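Local coordinates for holo-[acyl-carrier-protein] synthase (Thermotoga maritima, PDB 5XUM), which belongs to the 4'-phosphopantetheinyl transferase superfamily, as an AcpS-type enzyme that assembles as a trimer, at residues 1-9 / 49-57; 80-91 / 160-168. One frame throughout, in Å; residues are numbered along the deposited sequence.

Contact 1: residues 1-9 / 49-57. With GOL (glycerol), chain B.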
loop_
_atom_site.group_PDB
_atom_site.type_symbol
_atom_site.label_atom_id
_atom_site.label_comp_id
_atom_site.label_asym_id
_atom_site.label_seq_id
_atom_site.Cartn_x
_atom_site.Cartn_y
_atom_site.Cartn_z
ATOM N N MET A 1 -3.555 -6.266 -8.212
ATOM C CA MET A 1 -2.176 -5.692 -8.242
ATOM C C MET A 1 -2.188 -4.196 -7.946
ATOM O O MET A 1 -3.171 -3.508 -8.221
ATOM C CB MET A 1 -1.513 -5.949 -9.600
ATOM C CG MET A 1 -2.250 -5.342 -10.784
ATOM S SD MET A 1 -1.243 -5.278 -12.277
ATOM C CE MET A 1 -2.402 -4.538 -13.427
ATOM N N ILE A 2 -1.085 -3.703 -7.387
ATOM C CA ILE A 2 -0.920 -2.278 -7.129
ATOM C C ILE A 2 -0.464 -1.570 -8.404
ATOM O O ILE A 2 0.547 -1.939 -9.008
ATOM C CB ILE A 2 0.064 -2.020 -5.962
ATOM C CG1 ILE A 2 -0.523 -2.577 -4.659
ATOM C CG2 ILE A 2 0.367 -0.534 -5.822
ATOM C CD1 ILE A 2 0.472 -2.708 -3.526
ATOM N N VAL A 3 -1.234 -0.561 -8.804
ATOM C CA VAL A 3 -0.972 0.226 -10.006
ATOM C C VAL A 3 0.010 1.366 -9.699
ATOM O O VAL A 3 0.888 1.673 -10.501
ATOM C CB VAL A 3 -2.299 0.769 -10.602
ATOM C CG1 VAL A 3 -2.052 1.776 -11.718
ATOM C CG2 VAL A 3 -3.162 -0.378 -11.106
ATOM N N GLY A 4 -0.138 1.976 -8.526
ATOM C CA GLY A 4 0.744 3.057 -8.095
ATOM C C GLY A 4 0.422 3.517 -6.686
ATOM O O GLY A 4 -0.673 3.267 -6.179
ATOM N N VAL A 5 1.386 4.175 -6.047
ATOM C CA VAL A 5 1.186 4.753 -4.712
ATOM C C VAL A 5 1.609 6.220 -4.692
ATOM O O VAL A 5 2.474 6.637 -5.466
ATOM C CB VAL A 5 1.916 3.969 -3.589
ATOM C CG1 VAL A 5 1.457 2.514 -3.548
ATOM C CG2 VAL A 5 3.436 4.065 -3.733
ATOM N N GLY A 6 0.985 6.998 -3.813
ATOM C CA GLY A 6 1.295 8.411 -3.690
ATOM C C GLY A 6 1.204 8.853 -2.246
ATOM O O GLY A 6 0.313 8.424 -1.508
ATOM N N ILE A 7 2.146 9.700 -1.846
ATOM C CA ILE A 7 2.161 10.296 -0.515
ATOM C C ILE A 7 2.352 11.809 -0.692
ATOM O O ILE A 7 3.047 12.246 -1.610
ATOM C CB ILE A 7 3.270 9.667 0.380
ATOM C CG1 ILE A 7 3.049 9.983 1.865
ATOM C CG2 ILE A 7 4.663 10.132 -0.035
ATOM C CD1 ILE A 7 2.155 9.011 2.599
ATOM N N ASP A 8 1.705 12.604 0.154
ATOM C CA ASP A 8 1.920 14.053 0.144
ATOM C C ASP A 8 1.869 14.638 1.546
ATOM O O ASP A 8 1.002 14.280 2.339
ATOM C CB ASP A 8 0.914 14.776 -0.758
ATOM C CG ASP A 8 1.387 16.172 -1.152
ATOM O OD1 ASP A 8 0.657 17.156 -0.895
ATOM O OD2 ASP A 8 2.497 16.289 -1.717
ATOM N N VAL A 9 2.807 15.537 1.837
ATOM C CA VAL A 9 2.850 16.242 3.118
ATOM C C VAL A 9 2.819 17.757 2.883
ATOM O O VAL A 9 3.521 18.269 2.011
ATOM C CB VAL A 9 4.077 15.809 3.974
ATOM C CG1 VAL A 9 5.396 16.169 3.302
ATOM C CG2 VAL A 9 4.008 16.388 5.386
ATOM N N LYS A 49 -5.179 15.238 -3.673
ATOM C CA LYS A 49 -5.051 15.402 -5.125
ATOM C C LYS A 49 -3.609 15.239 -5.592
ATOM O O LYS A 49 -3.355 14.589 -6.606
ATOM C CB LYS A 49 -5.604 16.758 -5.574
ATOM C CG LYS A 49 -7.120 16.854 -5.528
ATOM C CD LYS A 49 -7.568 18.302 -5.558
ATOM C CE LYS A 49 -8.977 18.462 -5.015
ATOM N NZ LYS A 49 -10.005 18.160 -6.046
ATOM N N GLU A 50 -2.674 15.832 -4.848
ATOM C CA GLU A 50 -1.241 15.672 -5.107
ATOM C C GLU A 50 -0.806 14.210 -4.993
ATOM O O GLU A 50 -0.110 13.701 -5.871
ATOM C CB GLU A 50 -0.411 16.542 -4.154
ATOM C CG GLU A 50 -0.335 18.012 -4.532
ATOM C CD GLU A 50 0.694 18.291 -5.615
ATOM O OE1 GLU A 50 1.776 18.818 -5.284
ATOM O OE2 GLU A 50 0.428 17.980 -6.794
ATOM N N ALA A 51 -1.220 13.546 -3.912
ATOM C CA ALA A 51 -0.955 12.115 -3.729
ATOM C C ALA A 51 -1.540 11.266 -4.863
ATOM O O ALA A 51 -0.900 10.315 -5.321
ATOM C CB ALA A 51 -1.474 11.638 -2.382
ATOM N N PHE A 52 -2.743 11.614 -5.318
ATOM C CA PHE A 52 -3.384 10.901 -6.431
ATOM C C PHE A 52 -2.554 10.979 -7.714
ATOM O O PHE A 52 -2.281 9.958 -8.344
ATOM C CB PHE A 52 -4.816 11.400 -6.676
ATOM C CG PHE A 52 -5.472 10.792 -7.891
ATOM C CD1 PHE A 52 -5.928 9.475 -7.870
ATOM C CD2 PHE A 52 -5.623 11.533 -9.062
ATOM C CE1 PHE A 52 -6.527 8.912 -8.994
ATOM C CE2 PHE A 52 -6.220 10.975 -10.187
ATOM C CZ PHE A 52 -6.675 9.663 -10.152
ATOM N N PHE A 53 -2.146 12.188 -8.094
ATOM C CA PHE A 53 -1.353 12.363 -9.309
ATOM C C PHE A 53 0.043 11.745 -9.222
ATOM O O PHE A 53 0.589 11.318 -10.238
ATOM C CB PHE A 53 -1.305 13.832 -9.739
ATOM C CG PHE A 53 -2.611 14.337 -10.285
ATOM C CD1 PHE A 53 -3.101 13.870 -11.501
ATOM C CD2 PHE A 53 -3.358 15.271 -9.582
ATOM C CE1 PHE A 53 -4.309 14.329 -12.004
ATOM C CE2 PHE A 53 -4.568 15.732 -10.080
ATOM C CZ PHE A 53 -5.041 15.262 -11.293
ATOM N N LYS A 54 0.604 11.690 -8.013
ATOM C CA LYS A 54 1.854 10.963 -7.767
ATOM C C LYS A 54 1.679 9.461 -8.004
ATOM O O LYS A 54 2.568 8.808 -8.555
ATOM C CB LYS A 54 2.368 11.203 -6.341
ATOM C CG LYS A 54 3.028 12.556 -6.110
ATOM C CD LYS A 54 3.826 12.534 -4.815
ATOM C CE LYS A 54 4.510 13.862 -4.536
ATOM N NZ LYS A 54 3.598 14.808 -3.842
ATOM N N ALA A 55 0.535 8.928 -7.578
ATOM C CA ALA A 55 0.198 7.512 -7.767
ATOM C C ALA A 55 0.036 7.118 -9.244
ATOM O O ALA A 55 0.316 5.977 -9.616
ATOM C CB ALA A 55 -1.052 7.154 -6.972
ATOM N N LEU A 56 -0.413 8.062 -10.071
ATOM C CA LEU A 56 -0.546 7.844 -11.516
ATOM C C LEU A 56 0.803 7.694 -12.220
ATOM O O LEU A 56 0.935 6.904 -13.157
ATOM C CB LEU A 56 -1.353 8.972 -12.172
ATOM C CG LEU A 56 -2.855 9.076 -11.886
ATOM C CD1 LEU A 56 -3.445 10.270 -12.627
ATOM C CD2 LEU A 56 -3.596 7.796 -12.257
ATOM N N GLY A 57 1.796 8.459 -11.773
ATOM C CA GLY A 57 3.151 8.365 -12.312
ATOM C C GLY A 57 3.464 9.370 -13.405
ATOM O O GLY A 57 4.605 9.817 -13.534
HETATM C C1 GOL B . 4.208 19.000 -3.205
HETATM O O1 GOL B . 4.342 17.588 -3.421
HETATM C C2 GOL B . 3.159 19.243 -2.123
HETATM O O2 GOL B . 2.105 20.069 -2.634
HETATM C C3 GOL B . 3.811 19.909 -0.917
HETATM O O3 GOL B . 4.550 18.921 -0.188
#

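Contact 2: residues 80-91 / 160-168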
loop_
_atom_site.group_PDB
_atom_site.type_symbol
_atom_site.label_atom_id
_atom_site.label_comp_id
_atom_site.label_asym_id
_atom_site.label_seq_id
_atom_site.Cartn_x
_atom_site.Cartn_y
_atom_site.Cartn_z
ATOM N N CYS A 80 -13.581 10.442 -6.504
ATOM C CA CYS A 80 -14.532 10.655 -7.588
ATOM C C CYS A 80 -13.789 11.218 -8.795
ATOM O O CYS A 80 -13.186 12.292 -8.721
ATOM C CB CYS A 80 -15.663 11.598 -7.160
ATOM S SG CYS A 80 -16.882 11.938 -8.459
ATOM N N VAL A 81 -13.822 10.477 -9.899
ATOM C CA VAL A 81 -13.138 10.889 -11.123
ATOM C C VAL A 81 -14.116 11.504 -12.129
ATOM O O VAL A 81 -15.262 11.064 -12.247
ATOM C CB VAL A 81 -12.332 9.725 -11.763
ATOM C CG1 VAL A 81 -11.222 9.262 -10.828
ATOM C CG2 VAL A 81 -13.238 8.557 -12.136
ATOM N N HIS A 82 -13.659 12.539 -12.828
ATOM C CA HIS A 82 -14.446 13.191 -13.878
ATOM C C HIS A 82 -13.768 13.032 -15.208
ATOM O O HIS A 82 -14.165 13.640 -16.203
ATOM C CB HIS A 82 -14.661 14.664 -13.552
ATOM C CG HIS A 82 -15.501 14.896 -12.320
ATOM N ND1 HIS A 82 -16.843 14.937 -12.357
ATOM C CD2 HIS A 82 -15.137 15.099 -10.990
ATOM C CE1 HIS A 82 -17.320 15.157 -11.117
ATOM N NE2 HIS A 82 -16.274 15.255 -10.281
ATOM N N LYS A 83 -12.735 12.193 -15.225
ATOM C CA LYS A 83 -11.934 11.930 -16.412
ATOM C C LYS A 83 -11.365 10.515 -16.304
ATOM O O LYS A 83 -11.367 9.927 -15.221
ATOM C CB LYS A 83 -10.802 12.962 -16.505
ATOM C CG LYS A 83 -10.267 13.201 -17.907
ATOM C CD LYS A 83 -9.299 14.373 -17.960
ATOM C CE LYS A 83 -10.015 15.699 -18.173
ATOM N NZ LYS A 83 -9.052 16.815 -18.397
ATOM N N ASP A 84 -10.903 9.963 -17.423
ATOM C CA ASP A 84 -10.196 8.685 -17.413
ATOM C C ASP A 84 -8.713 8.899 -17.117
ATOM O O ASP A 84 -8.016 9.590 -17.865
ATOM C CB ASP A 84 -10.380 7.943 -18.741
ATOM C CG ASP A 84 -11.734 7.256 -18.849
ATOM O OD1 ASP A 84 -12.343 6.950 -17.800
ATOM O OD2 ASP A 84 -12.186 7.006 -19.987
ATOM N N PHE A 85 -8.248 8.314 -16.016
ATOM C CA PHE A 85 -6.849 8.421 -15.603
ATOM C C PHE A 85 -6.097 7.097 -15.755
ATOM O O PHE A 85 -4.867 7.075 -15.769
ATOM C CB PHE A 85 -6.745 8.918 -14.155
ATOM C CG PHE A 85 -7.332 10.286 -13.933
ATOM C CD1 PHE A 85 -6.632 11.429 -14.305
ATOM C CD2 PHE A 85 -8.582 10.432 -13.341
ATOM C CE1 PHE A 85 -7.170 12.689 -14.096
ATOM C CE2 PHE A 85 -9.126 11.691 -13.130
ATOM C CZ PHE A 85 -8.420 12.821 -13.512
ATOM N N GLY A 86 -6.845 6.002 -15.864
ATOM C CA GLY A 86 -6.271 4.660 -15.999
ATOM C C GLY A 86 -7.330 3.588 -15.842
ATOM O O GLY A 86 -8.526 3.892 -15.794
ATOM N N PHE A 87 -6.902 2.330 -15.757
ATOM C CA PHE A 87 -7.846 1.220 -15.603
ATOM C C PHE A 87 -7.882 0.617 -14.194
ATOM O O PHE A 87 -8.451 -0.458 -13.986
ATOM C CB PHE A 87 -7.642 0.142 -16.685
ATOM C CG PHE A 87 -6.339 -0.604 -16.581
ATOM C CD1 PHE A 87 -6.297 -1.878 -16.020
ATOM C CD2 PHE A 87 -5.158 -0.047 -17.063
ATOM C CE1 PHE A 87 -5.101 -2.575 -15.928
ATOM C CE2 PHE A 87 -3.958 -0.738 -16.974
ATOM C CZ PHE A 87 -3.929 -2.004 -16.406
ATOM N N PHE A 88 -7.280 1.312 -13.228
ATOM C CA PHE A 88 -7.423 0.923 -11.827
ATOM C C PHE A 88 -8.903 1.001 -11.462
ATOM O O PHE A 88 -9.605 1.913 -11.903
ATOM C CB PHE A 88 -6.572 1.817 -10.904
ATOM C CG PHE A 88 -6.906 3.285 -10.988
ATOM C CD1 PHE A 88 -6.252 4.110 -11.899
ATOM C CD2 PHE A 88 -7.868 3.845 -10.152
ATOM C CE1 PHE A 88 -6.562 5.460 -11.984
ATOM C CE2 PHE A 88 -8.186 5.194 -10.235
ATOM C CZ PHE A 88 -7.529 6.004 -11.149
ATOM N N ASN A 89 -9.391 0.035 -10.693
ATOM C CA ASN A 89 -10.784 0.081 -10.252
ATOM C C ASN A 89 -10.937 0.306 -8.751
ATOM O O ASN A 89 -12.050 0.460 -8.248
ATOM C CB ASN A 89 -11.592 -1.132 -10.747
ATOM C CG ASN A 89 -10.992 -2.465 -10.336
ATOM O OD1 ASN A 89 -9.855 -2.545 -9.866
ATOM N ND2 ASN A 89 -11.765 -3.529 -10.522
ATOM N N TYR A 90 -9.809 0.343 -8.047
ATOM C CA TYR A 90 -9.812 0.645 -6.623
ATOM C C TYR A 90 -8.824 1.749 -6.281
ATOM O O TYR A 90 -7.672 1.734 -6.723
ATOM C CB TYR A 90 -9.550 -0.615 -5.787
ATOM C CG TYR A 90 -10.793 -1.445 -5.575
ATOM C CD1 TYR A 90 -11.534 -1.336 -4.399
ATOM C CD2 TYR A 90 -11.246 -2.321 -6.561
ATOM C CE1 TYR A 90 -12.682 -2.082 -4.205
ATOM C CE2 TYR A 90 -12.393 -3.073 -6.377
ATOM C CZ TYR A 90 -13.107 -2.948 -5.203
ATOM O OH TYR A 90 -14.247 -3.695 -5.023
ATOM N N ALA A 91 -9.305 2.723 -5.517
ATOM C CA ALA A 91 -8.456 3.755 -4.948
ATOM C C ALA A 91 -8.614 3.698 -3.439
ATOM O O ALA A 91 -9.676 4.011 -2.901
ATOM C CB ALA A 91 -8.836 5.127 -5.481
ATOM N N VAL A 160 -23.132 0.004 -13.249
ATOM C CA VAL A 160 -23.677 0.103 -11.894
ATOM C C VAL A 160 -22.592 0.513 -10.900
ATOM O O VAL A 160 -22.747 1.497 -10.176
ATOM C CB VAL A 160 -24.351 -1.217 -11.447
ATOM C CG1 VAL A 160 -24.954 -1.072 -10.056
ATOM C CG2 VAL A 160 -25.427 -1.638 -12.443
ATOM N N ARG A 161 -21.494 -0.241 -10.876
ATOM C CA ARG A 161 -20.378 0.044 -9.979
ATOM C C ARG A 161 -19.048 -0.270 -10.654
ATOM O O ARG A 161 -18.906 -1.294 -11.321
ATOM C CB ARG A 161 -20.519 -0.752 -8.674
ATOM C CG ARG A 161 -19.547 -0.345 -7.575
ATOM C CD ARG A 161 -19.793 -1.086 -6.266
ATOM N NE ARG A 161 -19.818 -2.543 -6.423
ATOM C CZ ARG A 161 -18.743 -3.329 -6.449
ATOM N NH1 ARG A 161 -17.522 -2.819 -6.335
ATOM N NH2 ARG A 161 -18.890 -4.638 -6.596
ATOM N N TYR A 162 -18.083 0.628 -10.482
ATOM C CA TYR A 162 -16.725 0.427 -10.966
ATOM C C TYR A 162 -15.782 0.367 -9.763
ATOM O O TYR A 162 -15.231 1.388 -9.347
ATOM C CB TYR A 162 -16.335 1.570 -11.903
ATOM C CG TYR A 162 -15.147 1.290 -12.794
ATOM C CD1 TYR A 162 -15.325 0.790 -14.083
ATOM C CD2 TYR A 162 -13.845 1.546 -12.360
ATOM C CE1 TYR A 162 -14.242 0.539 -14.910
ATOM C CE2 TYR A 162 -12.755 1.299 -13.181
ATOM C CZ TYR A 162 -12.962 0.794 -14.454
ATOM O OH TYR A 162 -11.888 0.546 -15.273
ATOM N N GLY A 163 -15.612 -0.829 -9.202
ATOM C CA GLY A 163 -14.806 -1.015 -7.992
ATOM C C GLY A 163 -15.322 -0.165 -6.842
ATOM O O GLY A 163 -16.497 -0.247 -6.498
ATOM N N ASN A 164 -14.448 0.657 -6.257
ATOM C CA ASN A 164 -14.864 1.623 -5.229
ATOM C C ASN A 164 -14.737 3.082 -5.696
ATOM O O ASN A 164 -14.792 4.015 -4.890
ATOM C CB ASN A 164 -14.118 1.387 -3.902
ATOM C CG ASN A 164 -12.685 1.907 -3.923
ATOM O OD1 ASN A 164 -12.133 2.217 -4.980
ATOM N ND2 ASN A 164 -12.079 2.007 -2.746
ATOM N N ILE A 165 -14.569 3.259 -7.006
ATOM C CA ILE A 165 -14.431 4.574 -7.628
ATOM C C ILE A 165 -15.810 5.168 -7.899
ATOM O O ILE A 165 -16.709 4.465 -8.359
ATOM C CB ILE A 165 -13.683 4.488 -8.985
ATOM C CG1 ILE A 165 -12.475 3.544 -8.912
ATOM C CG2 ILE A 165 -13.268 5.871 -9.478
ATOM C CD1 ILE A 165 -11.337 4.015 -8.028
ATOM N N LEU A 166 -15.971 6.458 -7.614
ATOM C CA LEU A 166 -17.174 7.188 -8.020
ATOM C C LEU A 166 -16.929 7.878 -9.357
ATOM O O LEU A 166 -15.857 8.441 -9.586
ATOM C CB LEU A 166 -17.592 8.212 -6.959
ATOM C CG LEU A 166 -17.923 7.724 -5.544
ATOM C CD1 LEU A 166 -18.147 8.914 -4.622
ATOM C CD2 LEU A 166 -19.132 6.794 -5.523
ATOM N N ILE A 167 -17.925 7.830 -10.237
ATOM C CA ILE A 167 -17.799 8.366 -11.595
ATOM C C ILE A 167 -18.743 9.547 -11.810
ATOM O O ILE A 167 -19.959 9.416 -11.654
ATOM C CB ILE A 167 -18.064 7.268 -12.650
ATOM C CG1 ILE A 167 -17.045 6.139 -12.500
ATOM C CG2 ILE A 167 -18.018 7.832 -14.063
ATOM C CD1 ILE A 167 -17.625 4.770 -12.763
ATOM N N GLY A 168 -18.170 10.695 -12.162
ATOM C CA GLY A 168 -18.942 11.902 -12.447
ATOM C C GLY A 168 -19.537 12.533 -11.203
ATOM O O GLY A 168 -20.631 13.096 -11.245
HETATM O O HOH W 1 -10.546 -1.998 -14.442
#

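Contact 1: residues 1-9 / 49-57
Asp8 and Lys54 form a salt bridge at one end of an alpha/beta packing in which strand 2-9 lies against the last turns of the helix ending at residue 56, running roughly antiparallel to it in the 4'-phosphopantetheinyl transferase fold. OD2 of Asp8 lies 2.8 Å from NZ of Lys54, the two side chains crossing at about a right angle. Lys54 runs extended along the strand and bends only at its last torsion (chi4 85°), which turns NZ onto the carboxylate; the same nitrogen makes a weak hydrogen bond of 3.4 Å to Ile7 O. A glycerol, probably from the crystallisation liquor, joins this polar end: its O1 accepts from Lys54 NZ and donates to Asp8 OD2, while O2 donates to OE1 of Glu50. Glu50 lays its CB against Asp8 OD1 (3.5 Å), with the two carboxylate planes turned 77° apart; OE1 of Glu50 stays 4.4 Å from OD2 of Asp8. Ser96 of the second subunit gives OD2 of Asp8 a further hydrogen bond, tying this corner to the trimer interface. Farther along, side chains give way to backbone: Gly4 and Gly6 have no CB to hold the helix off, and the axes approach to 5.6 Å. The small methyls of Ala51 and Ala55 lie alongside the strand, Ala55 CB 3.6 Å from Val5 C. A classic beta bulge, with Val3 and Gly4 both facing Leu107, marks the far end of this strand. Three CA-H...O contacts close the seam: Ala55 CA to Val5 O, Gly4 CA to Ala55 O, and, nearly straight at 172°, Gly6 CA to Ala51 O, 3.3 Å apart.

Contact 2: residues 80-91 / 160-168
A type II' beta turn, Tyr162 to Ile165, fits into the bend of segment 80-91, and the chain beyond it joins strand 76-81 as a parallel edge strand. Asn164 binds Ala91 twice: its OD1 takes the Ala91 N-H in the carbonyl plane, on a lone pair (2.9 Å), and ND2 reaches Ala91 O (3.1 Å) from above that carbonyl's plane. CG of Asn164 sits between its backbone N and carbonyl carbon (chi1 77°), swinging the amide to the rim of the Tyr90 ring, CG 3.5 Å from CD1, the planes 34° apart. One face of that ring carries Asn164 N over its centre and Gly163 C nearer the rim; Arg110 makes a cation-pi contact with the ring. Asn89 O accepts from Asn164 N and receives a CA-H...O contact from Gly163. Ile165 is the apolar wedge, its CD1 3.7 Å from Ala91 CB and at the edge of the Phe88 ring, its CG2 3.8 Å from Val81 CG2. Tyr162 offers its ring edge to Phe88 O, and a water bridges its hydroxyl, also bonded to Leu143 O, to Phe87 O. Past the turn, Val81 N bonds Leu166 O (2.9 Å) and Gly168 N bonds Val81 O (2.9 Å, 171°), while Cys80 CB meets Leu166 CB. This bonding on either side of Ile167 is that of a parallel beta pair at the edge of a mixed sheet.

Overall arrangement
Contact 1 is a buried seam, its centre about 12 Å from the centre of the chain, yet it faces the second subunit and so belongs to the trimer interface; the centre of contact 2 lies about 5 Å from that of the chain; it is partly buried and touches no other chain. Both reach the sheet of strands 2-11, 100-108 and 90-97 through its outermost strands in this chain, 2-11 and the start of 90-97. Helix against strand relies on CA-H...O contacts and one salt bridge, whereas contact 2 relies on backbone and amide N-H...O bonds and an isoleucine wedge. Phe52 and Leu56, on the helix side away from strand 2-9, pack on Phe85 and Phe88, joining the two.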